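Side-chain contacts in periplasmic branched-chain amino acid-binding protein (PDB 3I09), which probably binds branched-chain amino acids or related small ligands in the periplasm for an ABC transporter, and holds acetoacetic acid in this crystal: residues S14-D19 and P178-D183; S182-F187 and G205-N210; N210-A215 and H237-E242; W143-A148 and A155-T160. All coordinates share one frame; numbering follows the deposited sequence.

Contact 1: S14-D19 and P178-D183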
# COMPACT_ATOMS: atom_id res chain seq x y z
N SER A 14 12.32 4.76 -9.60
CA SER A 14 12.94 6.03 -9.98
C SER A 14 12.15 7.32 -9.71
O SER A 14 12.74 8.39 -9.74
CB SER A 14 13.36 6.00 -11.46
OG SER A 14 12.31 5.60 -12.34
N GLY A 15 10.85 7.24 -9.48
CA GLY A 15 10.00 8.42 -9.34
C GLY A 15 9.49 8.65 -7.92
O GLY A 15 10.18 8.33 -6.93
N LEU A 16 8.29 9.20 -7.82
CA LEU A 16 7.77 9.73 -6.56
C LEU A 16 7.47 8.64 -5.50
O LEU A 16 7.21 8.97 -4.34
CB LEU A 16 6.52 10.55 -6.80
CG LEU A 16 5.19 9.82 -7.05
CD1 LEU A 16 4.06 10.84 -7.05
CD2 LEU A 16 5.18 9.04 -8.38
N TYR A 17 7.46 7.36 -5.90
CA TYR A 17 7.22 6.24 -4.97
C TYR A 17 8.47 5.39 -4.66
O TYR A 17 8.37 4.39 -3.95
CB TYR A 17 6.09 5.34 -5.49
CG TYR A 17 4.78 6.06 -5.70
CD1 TYR A 17 4.32 6.95 -4.79
CD2 TYR A 17 3.98 5.80 -6.84
CE1 TYR A 17 3.09 7.60 -4.96
CE2 TYR A 17 2.77 6.44 -7.03
CZ TYR A 17 2.32 7.34 -6.08
OH TYR A 17 1.12 8.00 -6.22
N ALA A 18 9.63 5.82 -5.13
CA ALA A 18 10.85 5.00 -5.00
C ALA A 18 11.27 4.82 -3.54
O ALA A 18 11.67 3.72 -3.15
CB ALA A 18 12.02 5.62 -5.81
N ASP A 19 11.13 5.86 -2.72
CA ASP A 19 11.64 5.79 -1.34
C ASP A 19 10.80 4.88 -0.50
O ASP A 19 11.33 4.19 0.36
CB ASP A 19 11.67 7.17 -0.67
CG ASP A 19 12.72 8.09 -1.24
OD1 ASP A 19 13.75 7.60 -1.75
OD2 ASP A 19 12.50 9.31 -1.14
N PRO A 178 -2.34 16.05 -11.85
CA PRO A 178 -1.59 14.99 -12.48
C PRO A 178 -0.69 14.27 -11.47
O PRO A 178 -0.22 14.88 -10.50
CB PRO A 178 -0.75 15.72 -13.53
CG PRO A 178 -0.62 17.13 -13.02
CD PRO A 178 -1.93 17.38 -12.34
N LEU A 179 -0.44 13.00 -11.73
CA LEU A 179 0.51 12.21 -10.93
C LEU A 179 1.85 12.92 -11.00
O LEU A 179 2.29 13.35 -12.06
CB LEU A 179 0.60 10.78 -11.45
CG LEU A 179 1.60 9.85 -10.72
CD1 LEU A 179 1.16 9.72 -9.28
CD2 LEU A 179 1.77 8.46 -11.39
N SER A 180 2.48 13.08 -9.84
CA SER A 180 3.76 13.75 -9.72
C SER A 180 3.71 15.21 -10.22
O SER A 180 4.58 15.66 -11.00
CB SER A 180 4.83 12.96 -10.47
OG SER A 180 6.09 13.16 -9.88
N ALA A 181 2.68 15.93 -9.78
CA ALA A 181 2.49 17.35 -10.13
C ALA A 181 3.65 18.24 -9.69
O ALA A 181 4.21 18.08 -8.57
CB ALA A 181 1.18 17.88 -9.53
N SER A 182 4.02 19.21 -10.52
CA SER A 182 5.15 20.06 -10.19
C SER A 182 4.71 21.36 -9.54
O SER A 182 5.54 22.15 -9.12
CB SER A 182 6.00 20.35 -11.42
OG SER A 182 5.26 21.15 -12.30
N ASP A 183 3.40 21.59 -9.46
CA ASP A 183 2.87 22.84 -8.93
C ASP A 183 1.44 22.59 -8.42
O ASP A 183 0.56 22.18 -9.19
CB ASP A 183 2.91 23.96 -9.99
CG ASP A 183 2.49 25.34 -9.46
OD1 ASP A 183 2.01 25.46 -8.31
OD2 ASP A 183 2.68 26.35 -10.20
O HOH W 1 7.69 10.54 -10.36
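L16 and L179 face each other across the cleft, their side chains meeting at an angle rather than lying along one another. Methyl CD1 of L16 lies 3.8 Å from CD1 of L179 and also comes up against the backbone nitrogen of S180. L16 carries its CG in the cramped position between backbone N and carbonyl carbon (chi1 77°). Turned this way, CG also sits 3.6 Å above the plane of the Y17 ring, close to over its centre, and covers one face of it. Y17 in turn leans its phenol end toward L179, whose CD1 comes within 3.5 Å of Y17 OH. That hydroxyl has its polar partner in the hydroxyl of Y150, so L179 only packs beside it.

At the outer edge S180 lays OG 4.1 Å from CB of L16. A water bridges the two residues, its O 2.9 Å from L16 N, from which it accepts, and 3.1 Å from S180 OG. L16 and Y17 form the corner of a type I turn from G15 to A18, closed by A18 N bonded to G15 O.

Y17 belongs to the acetoacetic acid pocket, and the two loops come from different lobes of this type I binding protein. Between these two segments there is methyl packing and one bridging water but no direct hydrogen bond; with the L16–G206 backbone bond also crossing the lobes, this is consistent with a reversible closure.

Contact 2: S182-F187 and G205-N210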
# COMPACT_ATOMS: atom_id res chain seq x y z
N SER A 182 4.02 19.21 -10.52
CA SER A 182 5.15 20.06 -10.19
C SER A 182 4.71 21.36 -9.54
O SER A 182 5.54 22.15 -9.12
CB SER A 182 6.00 20.35 -11.42
OG SER A 182 5.26 21.15 -12.30
N ASP A 183 3.40 21.59 -9.46
CA ASP A 183 2.87 22.84 -8.93
C ASP A 183 1.44 22.59 -8.42
O ASP A 183 0.56 22.18 -9.19
CB ASP A 183 2.91 23.96 -9.99
CG ASP A 183 2.49 25.34 -9.46
OD1 ASP A 183 2.01 25.46 -8.31
OD2 ASP A 183 2.68 26.35 -10.20
N PHE A 184 1.23 22.80 -7.13
CA PHE A 184 -0.07 22.57 -6.51
C PHE A 184 -0.87 23.84 -6.20
O PHE A 184 -1.96 23.75 -5.63
CB PHE A 184 0.11 21.82 -5.20
CG PHE A 184 0.41 20.36 -5.38
CD1 PHE A 184 -0.63 19.45 -5.50
CD2 PHE A 184 1.71 19.91 -5.44
CE1 PHE A 184 -0.36 18.09 -5.65
CE2 PHE A 184 1.98 18.55 -5.60
CZ PHE A 184 0.94 17.65 -5.71
N SER A 185 -0.34 25.02 -6.54
CA SER A 185 -0.88 26.28 -6.04
C SER A 185 -2.33 26.53 -6.48
O SER A 185 -3.19 26.86 -5.63
CB SER A 185 0.02 27.47 -6.43
OG SER A 185 0.24 27.50 -7.82
N SER A 186 -2.64 26.37 -7.76
CA SER A 186 -4.01 26.62 -8.23
C SER A 186 -5.02 25.63 -7.64
O SER A 186 -6.13 26.01 -7.24
CB SER A 186 -4.08 26.66 -9.76
OG SER A 186 -3.91 25.36 -10.30
N PHE A 187 -4.62 24.37 -7.52
CA PHE A 187 -5.44 23.35 -6.92
C PHE A 187 -5.75 23.68 -5.45
O PHE A 187 -6.90 23.58 -4.99
CB PHE A 187 -4.77 21.97 -7.00
CG PHE A 187 -4.20 21.65 -8.37
CD1 PHE A 187 -4.90 21.93 -9.53
CD2 PHE A 187 -2.96 21.05 -8.49
CE1 PHE A 187 -4.35 21.62 -10.79
CE2 PHE A 187 -2.43 20.73 -9.74
CZ PHE A 187 -3.13 21.02 -10.88
N GLY A 205 2.88 9.44 -1.61
CA GLY A 205 4.29 9.63 -1.86
C GLY A 205 4.71 11.07 -2.07
O GLY A 205 4.32 11.97 -1.32
N GLY A 206 5.52 11.30 -3.11
CA GLY A 206 6.01 12.65 -3.39
C GLY A 206 4.90 13.68 -3.59
O GLY A 206 5.10 14.86 -3.27
N ASP A 207 3.72 13.23 -4.07
CA ASP A 207 2.56 14.15 -4.24
C ASP A 207 2.05 14.61 -2.88
O ASP A 207 1.75 15.78 -2.68
CB ASP A 207 1.41 13.49 -5.06
CG ASP A 207 1.62 13.57 -6.58
OD1 ASP A 207 2.31 14.52 -7.06
OD2 ASP A 207 1.10 12.65 -7.30
N THR A 208 1.92 13.68 -1.94
CA THR A 208 1.48 14.00 -0.60
C THR A 208 2.49 14.97 0.05
O THR A 208 2.10 15.96 0.69
CB THR A 208 1.33 12.73 0.25
OG1 THR A 208 0.40 11.85 -0.40
CG2 THR A 208 0.81 13.06 1.65
N VAL A 209 3.76 14.68 -0.11
CA VAL A 209 4.81 15.50 0.47
C VAL A 209 4.75 16.90 -0.09
O VAL A 209 4.71 17.90 0.67
CB VAL A 209 6.19 14.86 0.29
CG1 VAL A 209 7.34 15.87 0.57
CG2 VAL A 209 6.30 13.61 1.21
N ASN A 210 4.73 16.99 -1.41
CA ASN A 210 4.73 18.30 -2.08
C ASN A 210 3.46 19.09 -1.81
O ASN A 210 3.53 20.31 -1.64
CB ASN A 210 5.00 18.16 -3.58
CG ASN A 210 6.45 17.78 -3.86
OD1 ASN A 210 7.37 18.15 -3.09
ND2 ASN A 210 6.67 17.09 -4.97
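F184 points its ring at D207 and N210, and the contact brings together two neighbouring helices on one face of the parallel sheet in the second lobe of this type I periplasmic binding protein. F184 sits just ahead of helix 185-193, while its partners lie one turn apart on helix 205-217.

The segment begins with G205. G206 follows, and its backbone is hydrogen-bonded to L16 in the opposite lobe. D207 is the first residue to touch the ring: CZ of F184 lies 3.7 Å from the backbone O of D207 and equally far from its OD1. Carboxylate and ring planes stand 81° apart, and the two side chains cross almost perpendicularly. The acid itself is used on the loop before F184, where its OD2 accepts from the backbone N of S180. T208 and V209 turn away from F184; T208 OG1 bonds to N203, and V209 packs on helix 233-239. N210 brings the chain back round, and its CB comes to 3.7 Å from F184 CE2, so the contact is made by the root of the side chain.

L146 of the underlying sheet also touches the ring, and H177 meets it edge-to-face. The start of helix 185-193 is capped by D183, whose side chain reaches out with CG anti to its own N (chi1 -174°). Its OD1 takes S185 N on the anti side at 3.0 Å and S185 OG on the syn side at 2.7 Å, both from the same face of the carboxylate.

Contact 3: N210-A215 and H237-E242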
# COMPACT_ATOMS: atom_id res chain seq x y z
N ASN A 210 4.73 16.99 -1.41
CA ASN A 210 4.73 18.30 -2.08
C ASN A 210 3.46 19.09 -1.81
O ASN A 210 3.53 20.31 -1.64
CB ASN A 210 5.00 18.16 -3.58
CG ASN A 210 6.45 17.78 -3.86
OD1 ASN A 210 7.37 18.15 -3.09
ND2 ASN A 210 6.67 17.09 -4.97
N ALA A 211 2.31 18.41 -1.71
CA ALA A 211 1.04 19.09 -1.43
C ALA A 211 1.01 19.64 -0.02
O ALA A 211 0.48 20.72 0.21
CB ALA A 211 -0.16 18.13 -1.64
N ILE A 212 1.55 18.90 0.94
CA ILE A 212 1.57 19.34 2.33
C ILE A 212 2.51 20.54 2.46
O ILE A 212 2.17 21.53 3.15
CB ILE A 212 1.94 18.21 3.29
CG1 ILE A 212 0.80 17.20 3.33
CG2 ILE A 212 2.20 18.75 4.73
CD1 ILE A 212 1.11 15.96 4.09
N LYS A 213 3.66 20.46 1.80
CA LYS A 213 4.62 21.57 1.82
C LYS A 213 3.97 22.83 1.29
O LYS A 213 4.04 23.89 1.93
CB LYS A 213 5.83 21.26 0.96
CG LYS A 213 6.85 20.41 1.65
CD LYS A 213 8.01 20.08 0.70
CE LYS A 213 9.01 19.12 1.34
NZ LYS A 213 10.25 18.92 0.49
N ALA A 214 3.37 22.70 0.11
CA ALA A 214 2.62 23.79 -0.55
C ALA A 214 1.47 24.32 0.29
O ALA A 214 1.29 25.52 0.38
CB ALA A 214 2.12 23.36 -1.92
N ALA A 215 0.68 23.44 0.91
CA ALA A 215 -0.42 23.89 1.77
C ALA A 215 0.06 24.72 2.98
O ALA A 215 -0.54 25.74 3.31
CB ALA A 215 -1.24 22.72 2.24
N HIS A 237 9.40 11.50 7.22
CA HIS A 237 10.80 11.80 7.33
C HIS A 237 11.14 12.98 6.40
O HIS A 237 11.91 13.87 6.79
CB HIS A 237 11.60 10.58 6.88
CG HIS A 237 13.08 10.72 7.06
ND1 HIS A 237 13.91 11.18 6.06
CD2 HIS A 237 13.88 10.46 8.12
CE1 HIS A 237 15.15 11.20 6.50
NE2 HIS A 237 15.17 10.74 7.74
N ALA A 238 10.60 12.96 5.18
CA ALA A 238 10.80 14.05 4.21
C ALA A 238 10.28 15.39 4.72
O ALA A 238 10.90 16.45 4.51
CB ALA A 238 10.12 13.69 2.84
N LEU A 239 9.11 15.37 5.35
CA LEU A 239 8.46 16.60 5.77
C LEU A 239 8.97 17.09 7.11
O LEU A 239 9.04 18.32 7.35
CB LEU A 239 6.93 16.41 5.85
CG LEU A 239 6.24 16.29 4.51
CD1 LEU A 239 4.85 15.63 4.66
CD2 LEU A 239 6.16 17.68 3.85
N GLY A 240 9.29 16.16 8.00
CA GLY A 240 9.65 16.51 9.36
C GLY A 240 8.43 16.59 10.28
O GLY A 240 7.28 16.85 9.84
N LEU A 241 8.67 16.33 11.56
CA LEU A 241 7.61 16.35 12.59
C LEU A 241 7.03 17.72 12.84
O LEU A 241 5.85 17.84 13.15
CB LEU A 241 8.12 15.75 13.91
CG LEU A 241 8.43 14.27 13.87
CD1 LEU A 241 8.97 13.82 15.25
CD2 LEU A 241 7.20 13.44 13.42
N GLU A 242 7.82 18.77 12.72
CA GLU A 242 7.27 20.09 13.00
C GLU A 242 6.05 20.35 12.07
O GLU A 242 5.03 20.85 12.51
CB GLU A 242 8.33 21.17 12.83
CG GLU A 242 7.79 22.58 13.05
CD GLU A 242 7.38 22.82 14.48
OE1 GLU A 242 7.98 22.18 15.38
OE2 GLU A 242 6.47 23.66 14.69
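Helix 205-217 receives L239, the last residue of helix 233-239, which drives its forked end between I212 and K213. The fork divides the work. Methyl CD1 of L239 belongs to I212, lying 3.8 Å from I212 CD1 and 4.1 Å from I212 CG2; the two side chains cross at roughly a right angle. Methyl CD2 of L239 goes to K213, where it meets CG at 3.6 Å and CE at 4.1 Å. K213 has its CG beside the backbone N (chi1 -81°) and runs straight from there to the amine, so that its hydrocarbon chain crosses the leucine at a slant. The lysine therefore serves here as an apolar wall on the solvent side, while I212 forms the buried side.

In the fold, helix 205-217 follows strand 198-202 of the parallel sheet of the second lobe and leads on to strand 225-228, the next strand in the sheet, and helix 233-239 comes after that. I212 connects the layers, since besides L239 it touches L226 of strand 225-228, M231 in the loop that follows, and T243.

Right after L239 the chain breaks direction at G240, with phi 88° and psi 153°, a backbone shape that suits glycine. This residue ends one helix and stands at the N-cap of the next, 241-244, and its carbonyl O accepts from T244 OG1. T244 also touches the side chain of L239, so the short second helix packs back against the leucine that ends the first.

Contact 4: W143-A148 and A155-T160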
# COMPACT_ATOMS: atom_id res chain seq x y z
N TRP A 143 -15.71 18.31 3.62
CA TRP A 143 -14.50 17.85 2.90
C TRP A 143 -14.39 18.40 1.49
O TRP A 143 -15.39 18.49 0.78
CB TRP A 143 -14.44 16.32 2.79
CG TRP A 143 -14.19 15.62 4.08
CD1 TRP A 143 -14.95 15.68 5.20
CD2 TRP A 143 -13.09 14.75 4.39
NE1 TRP A 143 -14.42 14.91 6.19
CE2 TRP A 143 -13.27 14.31 5.72
CE3 TRP A 143 -11.98 14.28 3.67
CZ2 TRP A 143 -12.38 13.44 6.35
CZ3 TRP A 143 -11.11 13.42 4.30
CH2 TRP A 143 -11.31 13.01 5.63
N PHE A 144 -13.15 18.70 1.09
CA PHE A 144 -12.79 18.98 -0.30
C PHE A 144 -11.59 18.09 -0.62
O PHE A 144 -10.63 18.01 0.16
CB PHE A 144 -12.45 20.46 -0.52
CG PHE A 144 -12.37 20.86 -1.99
CD1 PHE A 144 -11.19 20.74 -2.69
CD2 PHE A 144 -13.50 21.35 -2.65
CE1 PHE A 144 -11.12 21.12 -4.03
CE2 PHE A 144 -13.44 21.74 -3.99
CZ PHE A 144 -12.25 21.61 -4.67
N PHE A 145 -11.64 17.39 -1.75
CA PHE A 145 -10.55 16.46 -2.11
C PHE A 145 -9.56 17.07 -3.10
O PHE A 145 -9.95 17.76 -4.08
CB PHE A 145 -11.08 15.14 -2.65
CG PHE A 145 -11.78 14.31 -1.61
CD1 PHE A 145 -11.05 13.47 -0.80
CD2 PHE A 145 -13.15 14.40 -1.42
CE1 PHE A 145 -11.66 12.73 0.19
CE2 PHE A 145 -13.78 13.63 -0.44
CZ PHE A 145 -13.04 12.80 0.37
N LEU A 146 -8.28 16.79 -2.84
CA LEU A 146 -7.21 16.98 -3.82
C LEU A 146 -6.84 15.57 -4.27
O LEU A 146 -6.32 14.78 -3.48
CB LEU A 146 -6.01 17.68 -3.19
CG LEU A 146 -4.77 17.93 -4.04
CD1 LEU A 146 -5.07 18.82 -5.25
CD2 LEU A 146 -3.65 18.57 -3.20
N THR A 147 -7.08 15.25 -5.53
CA THR A 147 -7.07 13.87 -5.97
C THR A 147 -6.11 13.64 -7.13
O THR A 147 -6.25 14.28 -8.19
CB THR A 147 -8.48 13.47 -6.41
OG1 THR A 147 -9.40 13.66 -5.31
CG2 THR A 147 -8.55 12.01 -6.93
N ALA A 148 -5.20 12.69 -6.96
CA ALA A 148 -4.30 12.30 -8.04
C ALA A 148 -5.13 11.70 -9.18
O ALA A 148 -5.95 10.80 -8.97
CB ALA A 148 -3.24 11.30 -7.58
N ALA A 155 -10.08 5.91 -6.80
CA ALA A 155 -10.57 4.89 -5.87
C ALA A 155 -10.59 5.44 -4.45
O ALA A 155 -11.58 5.25 -3.73
CB ALA A 155 -9.75 3.63 -5.93
N LEU A 156 -9.55 6.18 -4.07
CA LEU A 156 -9.42 6.60 -2.68
C LEU A 156 -10.41 7.70 -2.41
O LEU A 156 -11.03 7.71 -1.36
CB LEU A 156 -8.00 7.06 -2.36
CG LEU A 156 -7.69 7.59 -0.95
CD1 LEU A 156 -8.07 6.57 0.17
CD2 LEU A 156 -6.20 7.89 -0.88
N GLU A 157 -10.58 8.61 -3.37
CA GLU A 157 -11.58 9.66 -3.23
C GLU A 157 -12.98 9.04 -3.10
O GLU A 157 -13.78 9.46 -2.28
CB GLU A 157 -11.53 10.65 -4.42
CG GLU A 157 -12.64 11.73 -4.38
CD GLU A 157 -12.70 12.62 -5.62
OE1 GLU A 157 -11.65 13.04 -6.15
OE2 GLU A 157 -13.82 12.94 -6.06
N LYS A 158 -13.27 8.04 -3.92
CA LYS A 158 -14.60 7.43 -3.83
C LYS A 158 -14.85 6.72 -2.49
O LYS A 158 -15.89 6.93 -1.87
CB LYS A 158 -14.87 6.47 -5.01
CG LYS A 158 -16.12 5.61 -4.91
CD LYS A 158 -17.38 6.40 -5.02
CE LYS A 158 -18.55 5.54 -5.54
NZ LYS A 158 -18.82 4.33 -4.69
N ASN A 159 -13.89 5.90 -2.04
CA ASN A 159 -14.03 5.19 -0.76
C ASN A 159 -14.18 6.22 0.36
O ASN A 159 -15.02 6.10 1.24
CB ASN A 159 -12.79 4.35 -0.44
CG ASN A 159 -12.65 3.07 -1.28
OD1 ASN A 159 -11.57 2.79 -1.77
ND2 ASN A 159 -13.73 2.30 -1.43
N THR A 160 -13.36 7.26 0.34
CA THR A 160 -13.35 8.24 1.44
C THR A 160 -14.63 9.09 1.42
O THR A 160 -15.24 9.32 2.48
CB THR A 160 -12.09 9.09 1.43
OG1 THR A 160 -10.92 8.25 1.41
CG2 THR A 160 -12.03 10.04 2.67
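F145 and E157 come together through different first torsions: the phenylalanine puts CG anti to its carbonyl carbon (chi1 -68°), whereas the glutamate sends CG anti to its N (chi1 176°) and stays extended to its carboxylate. As a result E157 CG rides over one face of the F145 ring, 3.8 Å above its plane and displaced toward the rim, a CH-pi contact. The carboxylate plane runs nearly parallel to the ring. T160 takes a different part of the same ring, placing CG2 in its plane at the edge, 3.7 Å from CE1 of F145. That methyl also lies 3.9 Å from CZ3 of W143.

T160 is held in this pose by its own helix. Its OG1 donates to L156 O at 2.8 Å, an oxygen that also takes T160 N, the two donors coming from opposite faces of the carbonyl plane. At the far end T147 OG1 approaches E157 OE1 at 2.5 Å, but the glutamate was modelled in two conformers and so short a bond is doubtful. The carboxylate of E174 lies close to E157 OE1, with the same doubt.

W143, F145 and T147 are alternate residues of the strand, so all three face the helix while L146 turns to the other side of the sheet. This is the packing of a beta-alpha-beta unit, made of strand 142-148, helix 151-166 and strand 170-177.

How the contacts relate
Helix 205-217 ties three of the contacts together. Its start meets both loops of contact 1, whose centre is about 9 Å from that of contact 2: L16 O is 3.1 Å from G206 N, and S180 N is 2.9 Å from D207 OD2. N210 passes the helix on to contact 3, centred about 10 Å from contact 2, where L239 CD2 lies 3.5 Å from V209 O. The helix of contact 4 packs on the other face of the sheet from helix 205-217; L146 of its strand turns to the near face, its CD1 3.6 Å from F187 CB. Only contact 1 borders the ligand, through Y17, about 4 Å from acetoacetic acid; D207, T147 and I212 side chains stand about 9, 11 and 14 Å away.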